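Local coordinates for exopolysaccharide biosynthesis protein (Pantoea stewartii subsp. stewartii DC283, PDB 6TGF) that modifies the glycan of the exopolysaccharide biofilm, probably by hydrolysis, and has a tailspike-like parallel beta-helix fold, at residues C283-G297 and V319-L332. Numbering follows the deposited sequence.
With EDO (1,2-ethanediol), chain C.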
loop_
_atom_site.group_PDB
_atom_site.type_symbol
_atom_site.label_atom_id
_atom_site.label_comp_id
_atom_site.label_asym_id
_atom_site.label_seq_id
_atom_site.Cartn_x
_atom_site.Cartn_y
_atom_site.Cartn_z
ATOM N N CYS B 283 10.254 13.174 28.818
ATOM C CA CYS B 283 9.276 14.282 28.645
ATOM C C CYS B 283 7.873 13.777 29.000
ATOM O O CYS B 283 7.380 12.872 28.297
ATOM C CB CYS B 283 9.295 14.819 27.218
ATOM S SG CYS B 283 10.812 15.721 26.807
ATOM N N ASP B 284 7.265 14.342 30.048
ATOM C CA ASP B 284 5.916 13.965 30.548
ATOM C C ASP B 284 4.903 15.036 30.124
ATOM O O ASP B 284 4.890 16.116 30.743
ATOM C CB ASP B 284 5.932 13.750 32.064
ATOM C CG ASP B 284 4.747 12.957 32.595
ATOM O OD1 ASP B 284 3.620 13.176 32.103
ATOM O OD2 ASP B 284 4.961 12.120 33.497
ATOM N N PHE B 285 4.098 14.738 29.099
ATOM C CA PHE B 285 2.914 15.527 28.666
ATOM C C PHE B 285 1.641 14.790 29.104
ATOM O O PHE B 285 0.640 14.798 28.355
ATOM C CB PHE B 285 2.927 15.736 27.148
ATOM C CG PHE B 285 4.270 16.074 26.555
ATOM C CD1 PHE B 285 4.817 17.339 26.705
ATOM C CD2 PHE B 285 4.984 15.130 25.831
ATOM C CE1 PHE B 285 6.050 17.649 26.150
ATOM C CE2 PHE B 285 6.218 15.442 25.278
ATOM C CZ PHE B 285 6.746 16.702 25.436
ATOM N N GLY B 286 1.679 14.181 30.295
ATOM C CA GLY B 286 0.703 13.171 30.747
ATOM C C GLY B 286 -0.485 13.778 31.475
ATOM O O GLY B 286 -0.502 15.012 31.669
ATOM N N GLU B 287 -1.437 12.919 31.857
ATOM C CA GLU B 287 -2.663 13.232 32.644
ATOM C C GLU B 287 -3.636 14.059 31.792
ATOM O O GLU B 287 -4.699 13.510 31.439
ATOM C CB GLU B 287 -2.316 13.923 33.965
ATOM C CG GLU B 287 -1.580 13.018 34.942
ATOM C CD GLU B 287 -0.070 12.953 34.775
ATOM O OE1 GLU B 287 0.535 13.987 34.429
ATOM O OE2 GLU B 287 0.498 11.866 35.000
ATOM N N GLU B 288 -3.297 15.316 31.480
ATOM C CA GLU B 288 -4.153 16.216 30.657
ATOM C C GLU B 288 -4.399 15.568 29.288
ATOM O O GLU B 288 -3.415 15.299 28.574
ATOM C CB GLU B 288 -3.536 17.609 30.496
ATOM C CG GLU B 288 -4.106 18.640 31.459
ATOM C CD GLU B 288 -4.533 19.959 30.837
ATOM O OE1 GLU B 288 -4.579 20.047 29.591
ATOM O OE2 GLU B 288 -4.826 20.898 31.603
ATOM N N GLN B 289 -5.672 15.334 28.958
ATOM C CA GLN B 289 -6.134 14.709 27.689
ATOM C C GLN B 289 -6.175 15.787 26.600
ATOM O O GLN B 289 -6.897 16.783 26.790
ATOM C CB GLN B 289 -7.517 14.082 27.888
ATOM C CG GLN B 289 -7.664 12.699 27.275
ATOM C CD GLN B 289 -8.970 12.053 27.664
ATOM O OE1 GLN B 289 -9.146 11.594 28.790
ATOM N NE2 GLN B 289 -9.903 12.009 26.726
ATOM N N ARG B 290 -5.427 15.593 25.509
ATOM C CA ARG B 290 -5.320 16.559 24.382
ATOM C C ARG B 290 -5.844 15.911 23.095
ATOM O O ARG B 290 -6.159 14.707 23.121
ATOM C CB ARG B 290 -3.870 17.023 24.227
ATOM C CG ARG B 290 -3.345 17.795 25.428
ATOM C CD ARG B 290 -1.932 18.274 25.188
ATOM N NE ARG B 290 -1.302 18.845 26.370
ATOM C CZ ARG B 290 -0.790 18.143 27.377
ATOM N NH1 ARG B 290 -0.840 16.821 27.374
ATOM N NH2 ARG B 290 -0.237 18.773 28.399
ATOM N N ARG B 291 -5.948 16.699 22.021
ATOM C CA ARG B 291 -6.405 16.244 20.680
ATOM C C ARG B 291 -5.216 15.641 19.922
ATOM O O ARG B 291 -5.320 14.478 19.488
ATOM C CB ARG B 291 -7.010 17.405 19.885
ATOM C CG ARG B 291 -8.419 17.803 20.309
ATOM C CD ARG B 291 -9.523 17.339 19.374
ATOM N NE ARG B 291 -9.336 17.745 17.984
ATOM C CZ ARG B 291 -10.218 17.549 17.005
ATOM N NH1 ARG B 291 -11.372 16.949 17.250
ATOM N NH2 ARG B 291 -9.945 17.954 15.777
ATOM N N PHE B 292 -4.128 16.407 19.792
ATOM C CA PHE B 292 -2.984 16.125 18.885
ATOM C C PHE B 292 -1.674 15.996 19.668
ATOM O O PHE B 292 -1.435 16.780 20.610
ATOM C CB PHE B 292 -2.847 17.240 17.844
ATOM C CG PHE B 292 -3.316 16.878 16.459
ATOM C CD1 PHE B 292 -4.630 16.499 16.225
ATOM C CD2 PHE B 292 -2.444 16.934 15.383
ATOM C CE1 PHE B 292 -5.058 16.175 14.945
ATOM C CE2 PHE B 292 -2.872 16.610 14.105
ATOM C CZ PHE B 292 -4.178 16.231 13.889
ATOM N N PHE B 293 -0.849 15.025 19.264
ATOM C CA PHE B 293 0.614 14.974 19.524
ATOM C C PHE B 293 1.319 14.468 18.263
ATOM O O PHE B 293 1.227 13.264 17.964
ATOM C CB PHE B 293 0.959 14.086 20.722
ATOM C CG PHE B 293 2.423 14.115 21.089
ATOM C CD1 PHE B 293 3.336 13.281 20.462
ATOM C CD2 PHE B 293 2.892 14.998 22.047
ATOM C CE1 PHE B 293 4.682 13.323 20.795
ATOM C CE2 PHE B 293 4.236 15.039 22.381
ATOM C CZ PHE B 293 5.130 14.200 21.756
ATOM N N ARG B 294 1.987 15.369 17.541
ATOM C CA ARG B 294 2.865 15.029 16.392
ATOM C C ARG B 294 4.323 15.205 16.831
ATOM O O ARG B 294 4.610 16.154 17.580
ATOM C CB ARG B 294 2.533 15.896 15.174
ATOM C CG ARG B 294 3.482 15.709 13.999
ATOM C CD ARG B 294 3.230 16.718 12.899
ATOM N NE ARG B 294 4.200 16.617 11.814
ATOM C CZ ARG B 294 5.443 17.095 11.841
ATOM N NH1 ARG B 294 5.907 17.718 12.912
ATOM N NH2 ARG B 294 6.228 16.943 10.787
ATOM N N ILE B 295 5.197 14.300 16.389
ATOM C CA ILE B 295 6.671 14.388 16.597
ATOM C C ILE B 295 7.352 13.737 15.388
ATOM O O ILE B 295 6.966 12.608 15.029
ATOM C CB ILE B 295 7.073 13.767 17.953
ATOM C CG1 ILE B 295 8.516 14.107 18.330
ATOM C CG2 ILE B 295 6.824 12.266 17.985
ATOM C CD1 ILE B 295 8.769 14.086 19.819
ATOM N N SER B 296 8.283 14.450 14.749
ATOM C CA SER B 296 8.909 14.045 13.463
ATOM C C SER B 296 10.374 14.487 13.415
ATOM O O SER B 296 10.679 15.590 13.912
ATOM C CB SER B 296 8.134 14.600 12.297
ATOM O OG SER B 296 8.569 14.017 11.076
ATOM N N GLY B 297 11.236 13.645 12.838
ATOM C CA GLY B 297 12.628 13.985 12.485
ATOM C C GLY B 297 12.702 14.636 11.116
ATOM O O GLY B 297 11.647 14.750 10.460
ATOM N N VAL B 319 10.613 7.935 26.749
ATOM C CA VAL B 319 11.210 9.256 26.381
ATOM C C VAL B 319 10.072 10.278 26.248
ATOM O O VAL B 319 10.291 11.449 26.613
ATOM C CB VAL B 319 12.064 9.175 25.098
ATOM C CG1 VAL B 319 12.614 10.533 24.685
ATOM C CG2 VAL B 319 13.202 8.174 25.231
ATOM N N PHE B 320 8.900 9.844 25.765
ATOM C CA PHE B 320 7.682 10.679 25.585
ATOM C C PHE B 320 6.479 10.004 26.257
ATOM O O PHE B 320 6.093 8.901 25.830
ATOM C CB PHE B 320 7.429 10.924 24.096
ATOM C CG PHE B 320 8.614 11.490 23.357
ATOM C CD1 PHE B 320 9.143 12.722 23.709
ATOM C CD2 PHE B 320 9.206 10.793 22.314
ATOM C CE1 PHE B 320 10.238 13.244 23.035
ATOM C CE2 PHE B 320 10.297 11.318 21.640
ATOM C CZ PHE B 320 10.812 12.541 22.001
ATOM N N GLU B 321 5.916 10.653 27.284
ATOM C CA GLU B 321 4.662 10.244 27.975
ATOM C C GLU B 321 3.523 11.154 27.508
ATOM O O GLU B 321 3.307 12.205 28.141
ATOM C CB GLU B 321 4.824 10.330 29.495
ATOM C CG GLU B 321 5.712 9.248 30.075
ATOM C CD GLU B 321 5.046 7.896 30.259
ATOM O OE1 GLU B 321 3.932 7.701 29.733
ATOM O OE2 GLU B 321 5.646 7.038 30.936
ATOM N N VAL B 322 2.825 10.762 26.439
ATOM C CA VAL B 322 1.766 11.583 25.781
ATOM C C VAL B 322 0.389 11.043 26.182
ATOM O O VAL B 322 0.304 9.877 26.611
ATOM C CB VAL B 322 1.939 11.614 24.249
ATOM C CG1 VAL B 322 3.344 12.039 23.855
ATOM C CG2 VAL B 322 1.584 10.285 23.595
ATOM N N SER B 323 -0.637 11.885 26.050
ATOM C CA SER B 323 -2.071 11.550 26.248
ATOM C C SER B 323 -2.908 12.348 25.242
ATOM O O SER B 323 -3.463 13.397 25.628
ATOM C CB SER B 323 -2.498 11.807 27.672
ATOM O OG SER B 323 -3.882 11.537 27.842
ATOM N N ALA B 324 -2.975 11.864 23.996
ATOM C CA ALA B 324 -3.662 12.514 22.855
ATOM C C ALA B 324 -4.512 11.490 22.093
ATOM O O ALA B 324 -4.142 10.299 22.086
ATOM C CB ALA B 324 -2.641 13.161 21.951
ATOM N N ARG B 325 -5.607 11.946 21.474
ATOM C CA ARG B 325 -6.514 11.110 20.639
ATOM C C ARG B 325 -5.802 10.751 19.329
ATOM O O ARG B 325 -5.898 9.583 18.910
ATOM C CB ARG B 325 -7.836 11.836 20.367
ATOM C CG ARG B 325 -8.849 11.007 19.587
ATOM C CD ARG B 325 -10.244 11.603 19.594
ATOM N NE ARG B 325 -11.200 10.873 18.770
ATOM C CZ ARG B 325 -11.790 9.725 19.101
ATOM N NH1 ARG B 325 -11.519 9.126 20.250
ATOM N NH2 ARG B 325 -12.651 9.167 18.265
ATOM N N TRP B 326 -5.121 11.723 18.712
ATOM C CA TRP B 326 -4.346 11.554 17.452
ATOM C C TRP B 326 -2.850 11.712 17.740
ATOM O O TRP B 326 -2.473 12.715 18.378
ATOM C CB TRP B 326 -4.822 12.549 16.386
ATOM C CG TRP B 326 -6.168 12.222 15.818
ATOM C CD1 TRP B 326 -6.450 11.315 14.838
ATOM C CD2 TRP B 326 -7.426 12.803 16.197
ATOM N NE1 TRP B 326 -7.793 11.289 14.582
ATOM C CE2 TRP B 326 -8.419 12.192 15.400
ATOM C CE3 TRP B 326 -7.812 13.775 17.128
ATOM C CZ2 TRP B 326 -9.768 12.526 15.509
ATOM C CZ3 TRP B 326 -9.146 14.105 17.233
ATOM C CH2 TRP B 326 -10.110 13.486 16.434
ATOM N N VAL B 327 -2.040 10.749 17.285
ATOM C CA VAL B 327 -0.560 10.711 17.481
ATOM C C VAL B 327 0.103 10.341 16.148
ATOM O O VAL B 327 -0.356 9.377 15.506
ATOM C CB VAL B 327 -0.163 9.732 18.603
ATOM C CG1 VAL B 327 1.346 9.646 18.781
ATOM C CG2 VAL B 327 -0.828 10.090 19.924
ATOM N N GLU B 328 1.140 11.092 15.760
ATOM C CA GLU B 328 1.979 10.840 14.557
ATOM C C GLU B 328 3.457 10.870 14.975
ATOM O O GLU B 328 3.912 11.928 15.457
ATOM C CB GLU B 328 1.683 11.872 13.465
ATOM C CG GLU B 328 0.209 11.971 13.100
ATOM C CD GLU B 328 -0.130 12.958 11.993
ATOM O OE1 GLU B 328 0.527 14.017 11.916
ATOM O OE2 GLU B 328 -1.056 12.665 11.207
ATOM N N ILE B 329 4.158 9.740 14.828
ATOM C CA ILE B 329 5.639 9.617 15.000
ATOM C C ILE B 329 6.236 9.212 13.650
ATOM O O ILE B 329 5.746 8.221 13.074
ATOM C CB ILE B 329 6.011 8.595 16.095
ATOM C CG1 ILE B 329 5.108 8.701 17.327
ATOM C CG2 ILE B 329 7.480 8.725 16.465
ATOM C CD1 ILE B 329 5.430 7.689 18.405
ATOM N N SER B 330 7.253 9.930 13.164
ATOM C CA SER B 330 7.885 9.653 11.847
ATOM C C SER B 330 9.331 10.156 11.797
ATOM O O SER B 330 9.637 11.169 12.449
ATOM C CB SER B 330 7.059 10.231 10.721
ATOM O OG SER B 330 6.819 11.617 10.915
ATOM N N ASN B 331 10.179 9.445 11.044
ATOM C CA ASN B 331 11.554 9.857 10.657
ATOM C C ASN B 331 12.447 9.970 11.899
ATOM O O ASN B 331 13.200 10.955 11.987
ATOM C CB ASN B 331 11.537 11.175 9.877
ATOM C CG ASN B 331 10.516 11.189 8.763
ATOM O OD1 ASN B 331 10.367 10.207 8.040
ATOM N ND2 ASN B 331 9.808 12.298 8.618
ATOM N N LEU B 332 12.393 8.990 12.803
ATOM C CA LEU B 332 13.204 8.984 14.052
ATOM C C LEU B 332 13.924 7.642 14.214
ATOM O O LEU B 332 13.268 6.592 14.069
ATOM C CB LEU B 332 12.292 9.261 15.251
ATOM C CG LEU B 332 11.737 10.681 15.343
ATOM C CD1 LEU B 332 10.647 10.766 16.398
ATOM C CD2 LEU B 332 12.842 11.684 15.638
HETATM C C1 EDO C . -13.878 11.948 15.237
HETATM O O1 EDO C . -12.924 10.969 15.600
HETATM C C2 EDO C . -13.260 13.231 14.808
HETATM O O2 EDO C . -14.029 13.971 13.875
HETATM O O HOH W 1 0.101 14.539 25.731
#
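Two successive coils of the parallel beta-helix stack here, and Phe293 and Val322 meet inside it. CG1 of Val322 sits 3.3 Å from the centroid of the Phe293 ring, only 3° off the ring normal, a CH-pi contact over the face. With its CG anti to the backbone N (chi1 -175°), Phe293 reaches across the interior from one beta-face to the other. Ile295 does likewise: its CD1 lies 3.6 Å from the centroid of the Phe320 ring, over one face. Between coils, the Ile295 and Ile329 side chains lie side by side, pointing the same way, with CG2 to CG2 at 3.9 Å. Strands 292-296 and 327-330 run parallel, their axes 4.8 Å apart, as expected of tailspike-like coils, and the in-register ladder includes Ile295 N to Glu328 O at 2.9 Å. Water 1 bridges the two coils beside the 285-290 loop, donating to Phe285 O and accepting from Ser323 N; Arg290 NH1 also donates to Phe285 O (2.7 Å). On the outer face, Trp326 CZ3 comes over one face of the Arg291 guanidinium, offset toward its rim, the indole steeply inclined at 64°, while Ser296 OG and Ser330 OG share a hydrogen bond of 3.0 Å. A second subunit covers this face: its Gly303 N bonds Glu328 OE2, and its Tyr304 and Phe305 meet Trp326 edge-to-face.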